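Long-range contacts in PAN2-PAN3 deadenylation complex catalytic subunit pan2 (PDB 4CZW), which probably shortens the poly(A) tails of mRNA as the catalytic exonuclease subunit of the PAN2-PAN3 complex, using a ubiquitin-protease-like pseudoenzyme domain as a scaffold: residues Gly31-Thr36 against Asp366-Gly371; Lys207-Ala212 against Leu231-Glu236; Thr271-Ala276 against Lys385-Val390. One frame throughout, in Å; residues are numbered along the deposited sequence.

Interaction 1: Gly31-Thr36 against Asp366-Gly371; sequences GFFNNT and DFSVRG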
loop_
_atom_site.group_PDB
_atom_site.type_symbol
_atom_site.label_atom_id
_atom_site.label_comp_id
_atom_site.label_asym_id
_atom_site.label_seq_id
_atom_site.Cartn_x
_atom_site.Cartn_y
_atom_site.Cartn_z
ATOM N N GLY A 31 6.381 -16.836 9.333
ATOM C CA GLY A 31 7.671 -16.496 9.907
ATOM C C GLY A 31 8.815 -17.321 9.348
ATOM O O GLY A 31 9.982 -16.963 9.500
ATOM N N PHE A 32 8.476 -18.429 8.700
ATOM C CA PHE A 32 9.470 -19.294 8.077
ATOM C C PHE A 32 10.067 -18.651 6.829
ATOM O O PHE A 32 11.214 -18.913 6.470
ATOM C CB PHE A 32 8.845 -20.648 7.727
ATOM C CG PHE A 32 9.752 -21.555 6.943
ATOM C CD1 PHE A 32 10.751 -22.274 7.576
ATOM C CD2 PHE A 32 9.596 -21.695 5.574
ATOM C CE1 PHE A 32 11.583 -23.110 6.858
ATOM C CE2 PHE A 32 10.426 -22.529 4.849
ATOM C CZ PHE A 32 11.421 -23.237 5.492
ATOM N N PHE A 33 9.285 -17.799 6.174
ATOM C CA PHE A 33 9.690 -17.215 4.901
ATOM C C PHE A 33 10.291 -15.819 5.054
ATOM O O PHE A 33 10.805 -15.249 4.091
ATOM C CB PHE A 33 8.497 -17.162 3.943
ATOM C CG PHE A 33 7.908 -18.510 3.627
ATOM C CD1 PHE A 33 6.906 -19.047 4.418
ATOM C CD2 PHE A 33 8.357 -19.240 2.536
ATOM C CE1 PHE A 33 6.363 -20.283 4.131
ATOM C CE2 PHE A 33 7.816 -20.478 2.244
ATOM C CZ PHE A 33 6.818 -20.999 3.043
ATOM N N ASN A 34 10.235 -15.272 6.264
ATOM C CA ASN A 34 10.750 -13.928 6.512
ATOM C C ASN A 34 11.331 -13.774 7.917
ATOM O O ASN A 34 10.612 -13.864 8.911
ATOM C CB ASN A 34 9.644 -12.892 6.281
ATOM C CG ASN A 34 10.135 -11.463 6.429
ATOM O OD1 ASN A 34 11.337 -11.198 6.413
ATOM N ND2 ASN A 34 9.199 -10.530 6.569
ATOM N N ASN A 35 12.639 -13.537 7.985
ATOM C CA ASN A 35 13.327 -13.313 9.253
ATOM C C ASN A 35 13.819 -11.872 9.376
ATOM O O ASN A 35 14.665 -11.563 10.219
ATOM C CB ASN A 35 14.505 -14.279 9.400
ATOM C CG ASN A 35 14.087 -15.734 9.290
ATOM O OD1 ASN A 35 13.017 -16.124 9.757
ATOM N ND2 ASN A 35 14.935 -16.546 8.667
ATOM N N THR A 36 13.278 -10.999 8.531
ATOM C CA THR A 36 13.707 -9.606 8.462
ATOM C C THR A 36 12.652 -8.677 9.062
ATOM O O THR A 36 11.484 -9.048 9.163
ATOM C CB THR A 36 13.989 -9.185 7.003
ATOM O OG1 THR A 36 12.751 -8.965 6.317
ATOM C CG2 THR A 36 14.787 -10.259 6.282
ATOM N N ASP A 366 6.755 -11.857 -2.638
ATOM C CA ASP A 366 5.516 -11.913 -1.867
ATOM C C ASP A 366 5.812 -11.884 -0.369
ATOM O O ASP A 366 6.429 -10.940 0.123
ATOM C CB ASP A 366 4.697 -13.152 -2.240
ATOM C CG ASP A 366 4.067 -13.040 -3.615
ATOM O OD1 ASP A 366 3.518 -11.962 -3.932
ATOM O OD2 ASP A 366 4.121 -14.023 -4.383
ATOM N N PHE A 367 5.381 -12.912 0.355
ATOM C CA PHE A 367 5.604 -12.949 1.798
ATOM C C PHE A 367 6.951 -13.578 2.142
ATOM O O PHE A 367 7.281 -13.758 3.315
ATOM C CB PHE A 367 4.466 -13.692 2.508
ATOM C CG PHE A 367 4.212 -15.077 1.982
ATOM C CD1 PHE A 367 4.881 -16.169 2.511
ATOM C CD2 PHE A 367 3.287 -15.290 0.974
ATOM C CE1 PHE A 367 4.644 -17.444 2.035
ATOM C CE2 PHE A 367 3.045 -16.563 0.493
ATOM C CZ PHE A 367 3.721 -17.641 1.026
ATOM N N SER A 368 7.728 -13.908 1.116
ATOM C CA SER A 368 9.086 -14.403 1.317
ATOM C C SER A 368 10.090 -13.269 1.133
ATOM O O SER A 368 10.340 -12.826 0.011
ATOM C CB SER A 368 9.393 -15.551 0.355
ATOM O OG SER A 368 10.712 -16.034 0.543
ATOM N N VAL A 369 10.659 -12.803 2.239
ATOM C CA VAL A 369 11.582 -11.674 2.213
ATOM C C VAL A 369 12.998 -12.105 2.584
ATOM O O VAL A 369 13.198 -12.832 3.557
ATOM C CB VAL A 369 11.121 -10.560 3.169
ATOM C CG1 VAL A 369 12.064 -9.367 3.098
ATOM C CG2 VAL A 369 9.697 -10.144 2.841
ATOM N N ARG A 370 13.975 -11.648 1.809
ATOM C CA ARG A 370 15.363 -12.037 2.020
ATOM C C ARG A 370 16.313 -10.905 1.647
ATOM O O ARG A 370 16.060 -10.167 0.694
ATOM C CB ARG A 370 15.686 -13.286 1.202
ATOM C CG ARG A 370 16.413 -14.376 1.966
ATOM C CD ARG A 370 16.315 -15.700 1.225
ATOM N NE ARG A 370 15.468 -16.662 1.923
ATOM C CZ ARG A 370 14.140 -16.671 1.868
ATOM N NH1 ARG A 370 13.497 -15.762 1.147
ATOM N NH2 ARG A 370 13.453 -17.587 2.537
ATOM N N GLY A 371 17.400 -10.770 2.401
ATOM C CA GLY A 371 18.413 -9.775 2.097
ATOM C C GLY A 371 19.342 -10.264 1.003
ATOM O O GLY A 371 19.726 -11.434 0.983
HETATM O O HOH W 1 14.027 -14.488 5.798
#
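Phe33 loses about 99 Å² to the segment Asp366-Gly371, more than any other residue here, with Val369 (66 Å²) and Phe367 (52 Å²) next. The two phenyl rings form a T-shaped pair: their centroids stand 5.1 Å apart and their planes meet at 87°. Phe367 supplies the edge, its CE1 lying 3.7 Å from CD1 of Phe33 and offset toward the rim of that ring. CD2 of Phe32 lies over the centre of the opposite face, so the ring is clamped between a neighbour in sequence and a partner more than 300 residues on. Phe367 reaches this place with CG in the crowded position between its backbone N and carbonyl carbon (chi1 55°), and it also meets Phe30 edge-to-face. Both segments belong to the ubiquitin-specific-protease-like domain, which is predicted to be inactive and to act as a scaffold; here the loop that precedes strand 40-41 crosses the short edge strand 368-371 obliquely. The backbone link is a bond from Val369 N to Phe33 O (3.1 Å), bent to 137° at the hydrogen. Val369, CG1 anti to its backbone N, lies alongside the carboxamide of Asn34, its CB 3.3 Å from Asn34 OD1. That oxygen closes an Asx turn by accepting from Thr36 N (2.9 Å), and Thr36 OG1 also donates to it, in the amide plane and on a lone pair. Asn34 ND2 is held by the carbonyls of Pro98 and Tyr38. A water bridges Asn35 N and Val369 O.

Interaction 2: Lys207-Ala212 against Leu231-Glu236; sequences KLCYPA and LKAGLE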
loop_
_atom_site.group_PDB
_atom_site.type_symbol
_atom_site.label_atom_id
_atom_site.label_comp_id
_atom_site.label_asym_id
_atom_site.label_seq_id
_atom_site.Cartn_x
_atom_site.Cartn_y
_atom_site.Cartn_z
ATOM N N LYS A 207 8.484 5.365 -20.815
ATOM C CA LYS A 207 8.832 4.059 -21.362
ATOM C C LYS A 207 10.218 4.086 -21.997
ATOM O O LYS A 207 10.558 5.025 -22.715
ATOM C CB LYS A 207 7.795 3.615 -22.396
ATOM C CG LYS A 207 6.367 3.574 -21.881
ATOM C CD LYS A 207 5.404 3.153 -22.979
ATOM C CE LYS A 207 3.966 3.141 -22.486
ATOM N NZ LYS A 207 3.018 2.733 -23.559
ATOM N N LEU A 208 11.012 3.056 -21.731
ATOM C CA LEU A 208 12.349 2.957 -22.306
ATOM C C LEU A 208 12.274 2.696 -23.807
ATOM O O LEU A 208 11.293 2.142 -24.301
ATOM C CB LEU A 208 13.155 1.855 -21.616
ATOM C CG LEU A 208 13.458 2.057 -20.129
ATOM C CD1 LEU A 208 14.401 0.976 -19.621
ATOM C CD2 LEU A 208 14.034 3.441 -19.877
ATOM N N CYS A 209 13.316 3.100 -24.526
ATOM C CA CYS A 209 13.362 2.926 -25.974
ATOM C C CYS A 209 14.719 2.384 -26.417
ATOM O O CYS A 209 15.763 2.887 -26.002
ATOM C CB CYS A 209 13.062 4.249 -26.680
ATOM S SG CYS A 209 12.978 4.134 -28.481
ATOM N N TYR A 210 14.696 1.360 -27.264
ATOM C CA TYR A 210 15.922 0.697 -27.700
ATOM C C TYR A 210 16.184 0.907 -29.189
ATOM O O TYR A 210 15.247 0.978 -29.985
ATOM C CB TYR A 210 15.853 -0.800 -27.384
ATOM C CG TYR A 210 15.511 -1.101 -25.943
ATOM C CD1 TYR A 210 16.494 -1.109 -24.962
ATOM C CD2 TYR A 210 14.204 -1.377 -25.563
ATOM C CE1 TYR A 210 16.185 -1.383 -23.643
ATOM C CE2 TYR A 210 13.886 -1.652 -24.248
ATOM C CZ TYR A 210 14.880 -1.654 -23.292
ATOM O OH TYR A 210 14.565 -1.928 -21.980
ATOM N N PRO A 211 17.467 1.008 -29.571
ATOM C CA PRO A 211 17.861 1.191 -30.973
ATOM C C PRO A 211 17.742 -0.091 -31.793
ATOM O O PRO A 211 17.208 -1.088 -31.300
ATOM C CB PRO A 211 19.321 1.630 -30.867
ATOM C CG PRO A 211 19.803 0.986 -29.615
ATOM C CD PRO A 211 18.634 1.015 -28.669
ATOM N N ALA A 212 18.238 -0.051 -33.029
ATOM C CA ALA A 212 18.215 -1.196 -33.937
ATOM C C ALA A 212 16.807 -1.757 -34.118
ATOM O O ALA A 212 16.633 -2.904 -34.531
ATOM C CB ALA A 212 19.161 -2.286 -33.441
ATOM N N LEU A 231 17.363 5.611 -21.596
ATOM C CA LEU A 231 16.494 6.518 -20.853
ATOM C C LEU A 231 16.247 7.805 -21.635
ATOM O O LEU A 231 15.113 8.282 -21.721
ATOM C CB LEU A 231 17.100 6.840 -19.487
ATOM C CG LEU A 231 16.366 7.890 -18.651
ATOM C CD1 LEU A 231 14.924 7.475 -18.411
ATOM C CD2 LEU A 231 17.083 8.123 -17.333
ATOM N N LYS A 232 17.314 8.361 -22.199
ATOM C CA LYS A 232 17.224 9.582 -22.992
ATOM C C LYS A 232 16.330 9.388 -24.212
ATOM O O LYS A 232 15.520 10.254 -24.546
ATOM C CB LYS A 232 18.618 10.037 -23.432
ATOM C CG LYS A 232 18.609 11.160 -24.456
ATOM C CD LYS A 232 20.019 11.563 -24.853
ATOM C CE LYS A 232 19.999 12.624 -25.941
ATOM N NZ LYS A 232 19.222 13.827 -25.532
ATOM N N ALA A 233 16.480 8.243 -24.870
ATOM C CA ALA A 233 15.694 7.930 -26.057
ATOM C C ALA A 233 14.217 7.759 -25.716
ATOM O O ALA A 233 13.345 8.037 -26.538
ATOM C CB ALA A 233 16.231 6.677 -26.728
ATOM N N GLY A 234 13.946 7.302 -24.498
ATOM C CA GLY A 234 12.581 7.089 -24.053
ATOM C C GLY A 234 11.859 8.383 -23.737
ATOM O O GLY A 234 10.707 8.570 -24.125
ATOM N N LEU A 235 12.539 9.277 -23.028
ATOM C CA LEU A 235 11.960 10.559 -22.638
ATOM C C LEU A 235 11.657 11.439 -23.849
ATOM O O LEU A 235 10.583 12.034 -23.940
ATOM C CB LEU A 235 12.899 11.296 -21.680
ATOM C CG LEU A 235 13.030 10.712 -20.271
ATOM C CD1 LEU A 235 14.259 11.260 -19.570
ATOM C CD2 LEU A 235 11.786 11.015 -19.459
ATOM N N GLU A 236 12.608 11.515 -24.774
ATOM C CA GLU A 236 12.454 12.345 -25.963
ATOM C C GLU A 236 11.634 11.640 -27.039
ATOM O O GLU A 236 11.432 10.426 -26.983
ATOM C CB GLU A 236 13.826 12.733 -26.518
ATOM C CG GLU A 236 14.662 13.571 -25.565
ATOM C CD GLU A 236 16.038 13.882 -26.116
ATOM O OE1 GLU A 236 16.478 13.178 -27.049
ATOM O OE2 GLU A 236 16.679 14.832 -25.620
HETATM O O HOH W 2 8.496 7.965 -22.231
#
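In the ubiquitin-specific-protease-like domain, the chain leaving the short strand 206-207 passes across the C-terminal part of helix 227-235, and residues Leu208 and Cys209 meet the helix with opposite side-chain orientations. Cys209 points its CB toward the helix and rests it on the backbone around Ala233, 3.8 Å from Ala233 O. Side chain meets side chain there as well, Cys209 CB lying 4.0 Å from Ala233 CB; it is CB, not SG, that does the touching. Leu208 starts out away from the helix, but with CG anti to the carbonyl carbon (chi1 -64°) its CD2 branch returns alongside Leu231, 4.1 Å from Leu231 CA. Leu208 also lies against Phe227 and Val230 of the same helix and against Trp282, so it sits buried between helices 227-235 and 276-282. Tyr210 turns away from helix 227-235. One residue after Ala233, the helix presents Gly234, whose CA lies 3.2 Å from Lys207 O. The bare CA of this glycine faces the loop, and the backbones run close here, with Leu208 CA 4.5 Å from Gly234 CA. Direct hydrogen bonding between the segments is absent; instead a water bridges the backbones, accepting from Lys207 N at 3.0 Å and donating to Gly234 O, also at 3.0 Å.

Interaction 3: Thr271-Ala276 against Lys385-Val390; sequences TEITTA and KMPVVV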
loop_
_atom_site.group_PDB
_atom_site.type_symbol
_atom_site.label_atom_id
_atom_site.label_comp_id
_atom_site.label_asym_id
_atom_site.label_seq_id
_atom_site.Cartn_x
_atom_site.Cartn_y
_atom_site.Cartn_z
ATOM N N THR A 271 10.301 -0.768 -18.764
ATOM C CA THR A 271 11.411 -1.276 -19.564
ATOM C C THR A 271 11.012 -1.586 -21.004
ATOM O O THR A 271 11.818 -1.426 -21.921
ATOM C CB THR A 271 12.014 -2.545 -18.935
ATOM O OG1 THR A 271 10.988 -3.531 -18.770
ATOM C CG2 THR A 271 12.627 -2.227 -17.580
ATOM N N GLU A 272 9.771 -2.032 -21.188
ATOM C CA GLU A 272 9.238 -2.367 -22.510
ATOM C C GLU A 272 10.098 -3.397 -23.240
ATOM O O GLU A 272 10.377 -3.255 -24.430
ATOM C CB GLU A 272 9.096 -1.106 -23.367
ATOM C CG GLU A 272 8.200 -0.040 -22.759
ATOM C CD GLU A 272 6.785 -0.531 -22.527
ATOM O OE1 GLU A 272 5.962 -0.440 -23.461
ATOM O OE2 GLU A 272 6.495 -1.006 -21.409
ATOM N N ILE A 273 10.515 -4.433 -22.519
ATOM C CA ILE A 273 11.299 -5.514 -23.106
ATOM C C ILE A 273 10.410 -6.433 -23.940
ATOM O O ILE A 273 9.503 -7.074 -23.411
ATOM C CB ILE A 273 12.013 -6.342 -22.023
ATOM C CG1 ILE A 273 12.940 -5.450 -21.196
ATOM C CG2 ILE A 273 12.786 -7.488 -22.654
ATOM C CD1 ILE A 273 13.592 -6.161 -20.030
ATOM N N THR A 274 10.674 -6.496 -25.241
ATOM C CA THR A 274 9.824 -7.259 -26.150
ATOM C C THR A 274 10.589 -8.313 -26.946
ATOM O O THR A 274 10.072 -9.401 -27.200
ATOM C CB THR A 274 9.097 -6.330 -27.144
ATOM O OG1 THR A 274 10.059 -5.529 -27.843
ATOM C CG2 THR A 274 8.126 -5.419 -26.412
ATOM N N THR A 275 11.816 -7.993 -27.341
ATOM C CA THR A 275 12.593 -8.887 -28.193
ATOM C C THR A 275 13.692 -9.611 -27.426
ATOM O O THR A 275 13.994 -9.274 -26.283
ATOM C CB THR A 275 13.235 -8.125 -29.367
ATOM O OG1 THR A 275 14.236 -7.228 -28.869
ATOM C CG2 THR A 275 12.181 -7.334 -30.127
ATOM N N ALA A 276 14.288 -10.609 -28.069
ATOM C CA ALA A 276 15.388 -11.359 -27.475
ATOM C C ALA A 276 16.634 -10.491 -27.339
ATOM O O ALA A 276 17.431 -10.672 -26.418
ATOM C CB ALA A 276 15.692 -12.598 -28.302
ATOM N N LYS A 385 14.876 -14.034 -15.548
ATOM C CA LYS A 385 14.826 -12.835 -14.712
ATOM C C LYS A 385 14.989 -11.542 -15.507
ATOM O O LYS A 385 16.093 -11.196 -15.926
ATOM C CB LYS A 385 15.894 -12.902 -13.618
ATOM C CG LYS A 385 15.721 -11.842 -12.543
ATOM C CD LYS A 385 16.890 -11.810 -11.579
ATOM C CE LYS A 385 16.732 -10.687 -10.571
ATOM N NZ LYS A 385 17.957 -10.513 -9.747
HETATM N N MSE A 386 13.884 -10.823 -15.691
HETATM C CA MSE A 386 13.892 -9.572 -16.442
HETATM C C MSE A 386 13.111 -8.468 -15.727
HETATM O O MSE A 386 12.030 -8.710 -15.192
HETATM C CB MSE A 386 13.320 -9.793 -17.844
HETATM C CG MSE A 386 14.302 -10.415 -18.823
HETATM SE SE MSE A 386 15.694 -9.153 -19.349
HETATM C CE MSE A 386 17.269 -10.189 -18.863
ATOM N N PRO A 387 13.662 -7.244 -15.724
ATOM C CA PRO A 387 13.027 -6.093 -15.077
ATOM C C PRO A 387 11.828 -5.569 -15.864
ATOM O O PRO A 387 11.853 -5.562 -17.094
ATOM C CB PRO A 387 14.148 -5.054 -15.040
ATOM C CG PRO A 387 14.983 -5.384 -16.224
ATOM C CD PRO A 387 14.948 -6.883 -16.349
ATOM N N VAL A 388 10.792 -5.136 -15.153
ATOM C CA VAL A 388 9.589 -4.618 -15.792
ATOM C C VAL A 388 9.414 -3.133 -15.498
ATOM O O VAL A 388 9.260 -2.323 -16.412
ATOM C CB VAL A 388 8.333 -5.380 -15.331
ATOM C CG1 VAL A 388 7.092 -4.805 -15.992
ATOM C CG2 VAL A 388 8.470 -6.859 -15.643
ATOM N N VAL A 389 9.438 -2.784 -14.216
ATOM C CA VAL A 389 9.331 -1.391 -13.799
ATOM C C VAL A 389 10.549 -0.988 -12.974
ATOM O O VAL A 389 10.928 -1.683 -12.031
ATOM C CB VAL A 389 8.050 -1.139 -12.977
ATOM C CG1 VAL A 389 7.922 0.339 -12.634
ATOM C CG2 VAL A 389 6.825 -1.620 -13.737
ATOM N N VAL A 390 11.162 0.133 -13.340
ATOM C CA VAL A 390 12.331 0.639 -12.628
ATOM C C VAL A 390 12.007 1.977 -11.972
ATOM O O VAL A 390 11.472 2.878 -12.618
ATOM C CB VAL A 390 13.536 0.798 -13.573
ATOM C CG1 VAL A 390 14.729 1.363 -12.824
ATOM C CG2 VAL A 390 13.889 -0.537 -14.206
#
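With chi1 at 56°, Thr271 places OG1 in the crowded position between its backbone N and carbonyl carbon, while CG2 falls anti to the carbonyl carbon; both branches thereby turn to the strand Lys385-Val390. Ile273, with chi1 at -59° and an extended second torsion, sends CD1 to the same strand two residues later. The polar centre is Val388 O, which accepts from Thr271 N at 3.0 Å along a nearly straight line (172° at the hydrogen), the donor standing somewhat above the carbonyl plane. Thr271 OG1 lies 2.8 Å from Pro387 O and 3.2 Å from Val388 O, so the hydroxyl sits between the two carbonyl oxygens. The methyl CG2 of Thr271 packs on CG2 of Val390 at 4.0 Å. Further along, Ile273 CD1 sits 3.7 Å from SE of Met386, which is modelled as selenomethionine, the two side chains crossing at about a right angle. The same methyl, Ile273 CD1, is 4.0 Å from Pro387 CD. A classic beta bulge sets Val388 and Val389 together opposite Val329 of strand 321-334, in this sheet of the ubiquitin-protease-like scaffold. Strand 385-394 runs antiparallel both to strand 321-334 and to strand 266-270, and Thr271 continues that second pairing just past its strand. Helix 276-282 closes over Ile273 and Pro387 through Trp282, while helix 130-149 packs against Val388 and Val389.

How the interactions relate
All three contacts lie in the ubiquitin-protease-like part of the chain, but at different depths. Interaction 3 is the buried one and the only one in which a straight backbone bond ties the segments; interactions 1 and 2 are partly buried, and each adds a bridging water. Interaction 1 relies on aromatic rings at an edge of the same large sheet to which strand 385-394 of interaction 3 belongs, with centres about 25 Å apart. Interaction 2 sets a loop on a helix through backbone approach and apolar side chains. It touches interaction 3 directly: Tyr210 OH lies 2.8 Å from Thr271 O, a probable hydrogen bond, so the loops after strands 206-207 and 266-270 are held together.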